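Local coordinates for protein separin (Saccharomyces cerevisiae, PDB 5U1T) that cleaves the MCD1/SCC1 subunit of cohesin at the onset of anaphase as a caspase-like cysteine protease, and is held inactive by securin for most of the cell cycle, at residues Ser60-His65 / Gly69-Thr74. Residues are numbered along the deposited sequence; the frame is centred on the assembly and turned at random.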
ATOM      1  N   SER A  60      16.377  11.011 -45.361  1.00 50.41           N
ATOM      2  CA  SER A  60      16.756  11.130 -43.959  1.00 49.83           C
ATOM      3  C   SER A  60      15.586  11.182 -43.016  1.00 55.17           C
ATOM      4  O   SER A  60      15.591  10.541 -41.968  1.00 50.80           O
ATOM      5  CB  SER A  60      17.577  12.376 -43.739  1.00 48.15           C
ATOM      6  OG  SER A  60      18.887  12.149 -44.171  1.00 61.14           O
ATOM      7  N   LEU A  61      14.601  11.986 -43.382  1.00 53.05           N
ATOM      8  CA  LEU A  61      13.403  12.128 -42.571  1.00 55.99           C
ATOM      9  C   LEU A  61      12.655  10.815 -42.479  1.00 56.78           C
ATOM     10  O   LEU A  61      12.287  10.381 -41.393  1.00 63.59           O
ATOM     11  CB  LEU A  61      12.472  13.202 -43.131  1.00 54.49           C
ATOM     12  CG  LEU A  61      11.261  13.309 -42.207  1.00 61.29           C
ATOM     13  CD1 LEU A  61      11.132  14.701 -41.619  1.00 65.33           C
ATOM     14  CD2 LEU A  61       9.960  12.893 -42.918  1.00 58.29           C
ATOM     15  N   LEU A  62      12.438  10.195 -43.630  1.00 52.08           N
ATOM     16  CA  LEU A  62      11.658   8.981 -43.737  1.00 50.05           C
ATOM     17  C   LEU A  62      12.277   7.861 -42.926  1.00 52.56           C
ATOM     18  O   LEU A  62      11.582   7.048 -42.321  1.00 55.78           O
ATOM     19  CB  LEU A  62      11.531   8.579 -45.206  1.00 47.66           C
ATOM     20  CG  LEU A  62      10.539   9.485 -45.921  1.00 48.10           C
ATOM     21  CD1 LEU A  62      10.474   9.138 -47.390  1.00 52.83           C
ATOM     22  CD2 LEU A  62       9.182   9.360 -45.264  1.00 44.72           C
ATOM     23  N   LYS A  63      13.597   7.832 -42.932  1.00 50.01           N
ATOM     24  CA  LYS A  63      14.355   6.837 -42.219  1.00 52.83           C
ATOM     25  C   LYS A  63      14.228   7.110 -40.743  1.00 57.45           C
ATOM     26  O   LYS A  63      14.115   6.189 -39.931  1.00 57.30           O
ATOM     27  CB  LYS A  63      15.819   6.884 -42.645  1.00 46.71           C
ATOM     28  CG  LYS A  63      16.645   5.754 -42.134  1.00 47.95           C
ATOM     29  CD  LYS A  63      17.845   5.541 -43.025  1.00 53.53           C
ATOM     30  CE  LYS A  63      18.902   6.636 -42.843  1.00 47.57           C
ATOM     31  NZ  LYS A  63      19.779   6.385 -41.661  1.00 54.37           N
ATOM     32  N   SER A  64      14.246   8.388 -40.390  1.00 51.44           N
ATOM     33  CA  SER A  64      14.266   8.749 -38.995  1.00 51.62           C
ATOM     34  C   SER A  64      12.918   8.496 -38.334  1.00 57.02           C
ATOM     35  O   SER A  64      12.867   8.197 -37.143  1.00 52.87           O
ATOM     36  CB  SER A  64      14.654  10.197 -38.824  1.00 49.17           C
ATOM     37  OG  SER A  64      14.814  10.480 -37.456  1.00 56.26           O
ATOM     38  N   HIS A  65      11.836   8.613 -39.101  1.00 46.93           N
ATOM     39  CA  HIS A  65      10.501   8.471 -38.538  1.00 51.41           C
ATOM     40  C   HIS A  65       9.908   7.114 -38.850  1.00 51.99           C
ATOM     41  O   HIS A  65       8.703   6.958 -38.833  1.00 44.37           O
ATOM     42  CB  HIS A  65       9.569   9.568 -39.064  1.00 53.04           C
ATOM     43  CG  HIS A  65      10.026  10.956 -38.737  1.00 50.91           C
ATOM     44  ND1 HIS A  65       9.304  12.077 -39.093  1.00 51.58           N
ATOM     45  CD2 HIS A  65      11.125  11.408 -38.086  1.00 53.52           C
ATOM     46  CE1 HIS A  65       9.946  13.160 -38.678  1.00 55.09           C
ATOM     47  NE2 HIS A  65      11.048  12.778 -38.055  1.00 53.89           N
ATOM     48  N   GLY A  69       7.594   2.942 -46.240  1.00 52.77           N
ATOM     49  CA  GLY A  69       6.870   2.793 -47.481  1.00 46.73           C
ATOM     50  C   GLY A  69       7.013   4.021 -48.330  1.00 53.14           C
ATOM     51  O   GLY A  69       6.894   3.948 -49.547  1.00 59.22           O
ATOM     52  N   HIS A  70       7.311   5.152 -47.710  1.00 51.56           N
ATOM     53  CA  HIS A  70       7.545   6.352 -48.496  1.00 58.85           C
ATOM     54  C   HIS A  70       8.946   6.359 -49.123  1.00 59.19           C
ATOM     55  O   HIS A  70       9.230   7.131 -50.044  1.00 58.86           O
ATOM     56  CB  HIS A  70       7.341   7.589 -47.644  1.00 54.67           C
ATOM     57  CG  HIS A  70       5.915   8.017 -47.539  1.00 53.03           C
ATOM     58  ND1 HIS A  70       5.010   7.401 -46.699  1.00 58.66           N
ATOM     59  CD2 HIS A  70       5.238   9.009 -48.161  1.00 57.11           C
ATOM     60  CE1 HIS A  70       3.836   7.996 -46.811  1.00 53.40           C
ATOM     61  NE2 HIS A  70       3.949   8.975 -47.692  1.00 52.43           N
ATOM     62  N   ILE A  71       9.821   5.495 -48.627  1.00 53.05           N
ATOM     63  CA  ILE A  71      11.118   5.349 -49.251  1.00 55.16           C
ATOM     64  C   ILE A  71      10.925   4.753 -50.655  1.00 57.88           C
ATOM     65  O   ILE A  71      11.556   5.180 -51.616  1.00 57.54           O
ATOM     66  CB  ILE A  71      12.052   4.482 -48.393  1.00 51.89           C
ATOM     67  CG1 ILE A  71      12.284   5.145 -47.045  1.00 49.10           C
ATOM     68  CG2 ILE A  71      13.392   4.327 -49.048  1.00 52.25           C
ATOM     69  CD1 ILE A  71      12.930   4.229 -46.043  1.00 46.85           C
ATOM     70  N   ASN A  72      10.020   3.786 -50.774  1.00 56.75           N
ATOM     71  CA  ASN A  72       9.758   3.141 -52.061  1.00 53.38           C
ATOM     72  C   ASN A  72       9.313   4.131 -53.116  1.00 56.79           C
ATOM     73  O   ASN A  72       9.752   4.091 -54.280  1.00 60.15           O
ATOM     74  CB  ASN A  72       8.672   2.073 -51.928  1.00 47.65           C
ATOM     75  CG  ASN A  72       9.001   1.024 -50.900  1.00 55.15           C
ATOM     76  OD1 ASN A  72       9.355   1.331 -49.750  1.00 52.94           O
ATOM     77  ND2 ASN A  72       8.885  -0.232 -51.302  1.00 50.48           N
ATOM     78  N   SER A  73       8.401   5.005 -52.717  1.00 56.90           N
ATOM     79  CA  SER A  73       7.804   5.910 -53.667  1.00 56.24           C
ATOM     80  C   SER A  73       8.838   6.968 -54.057  1.00 58.20           C
ATOM     81  O   SER A  73       8.823   7.463 -55.189  1.00 62.42           O
ATOM     82  CB  SER A  73       6.534   6.527 -53.093  1.00 47.00           C
ATOM     83  OG  SER A  73       6.854   7.701 -52.392  1.00 59.72           O
ATOM     84  N   THR A  74       9.758   7.262 -53.137  1.00 55.03           N
ATOM     85  CA  THR A  74      10.871   8.192 -53.376  1.00 54.14           C
ATOM     86  C   THR A  74      11.952   7.601 -54.295  1.00 57.36           C
ATOM     87  O   THR A  74      12.481   8.276 -55.179  1.00 56.12           O
ATOM     88  CB  THR A  74      11.516   8.612 -52.033  1.00 55.06           C
ATOM     89  OG1 THR A  74      10.576   9.389 -51.289  1.00 64.74           O
ATOM     90  CG2 THR A  74      12.781   9.436 -52.236  1.00 52.63           C
TER
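An antiparallel helical hairpin in the N-terminal part of separase closes here, where L62 in the last turn of helix 48-64 reaches across to H70, I71 and T74 in the opening turns of helix 69-87. The segment axes come within 9.5 Å at 157°, and the CA atoms of L62 and I71 lie 6.6 Å apart. L62 does most of the touching: its CG stands anti to the carbonyl carbon (chi1 -75°), which sends the isopropyl fork toward the other helix. Both prongs meet one methylene, L62 CD2 lying 3.5 Å from H70 CB and CD1 equally near, while the two side chains cross at about a right angle and the imidazole of H70 turns off from the interface. Closer to the backbone, L62 CB packs against I71 CG1 at 4.0 Å. With a short linker between two nearly antiparallel helices, this is an alpha-alpha hairpin in the helical part of the chain, away from the protease site. CD1 also lies beside T74 OG1, a hydroxyl that is turned back to its own helix and bonds to H70 O at 2.9 Å, with a C=O...OG1 angle of 156°. T74 N grips the same oxygen from the opposite face of the carbonyl plane. Cutting L62 back to an alanine takes away CG and both methyls and would probably open a gap beside H70 CB and T74 OG1. Outside the pair, M67 of the linker touches L62, Y127 packs on I71, and T74 rests on L55, I58 and Y59 of helix 48-64.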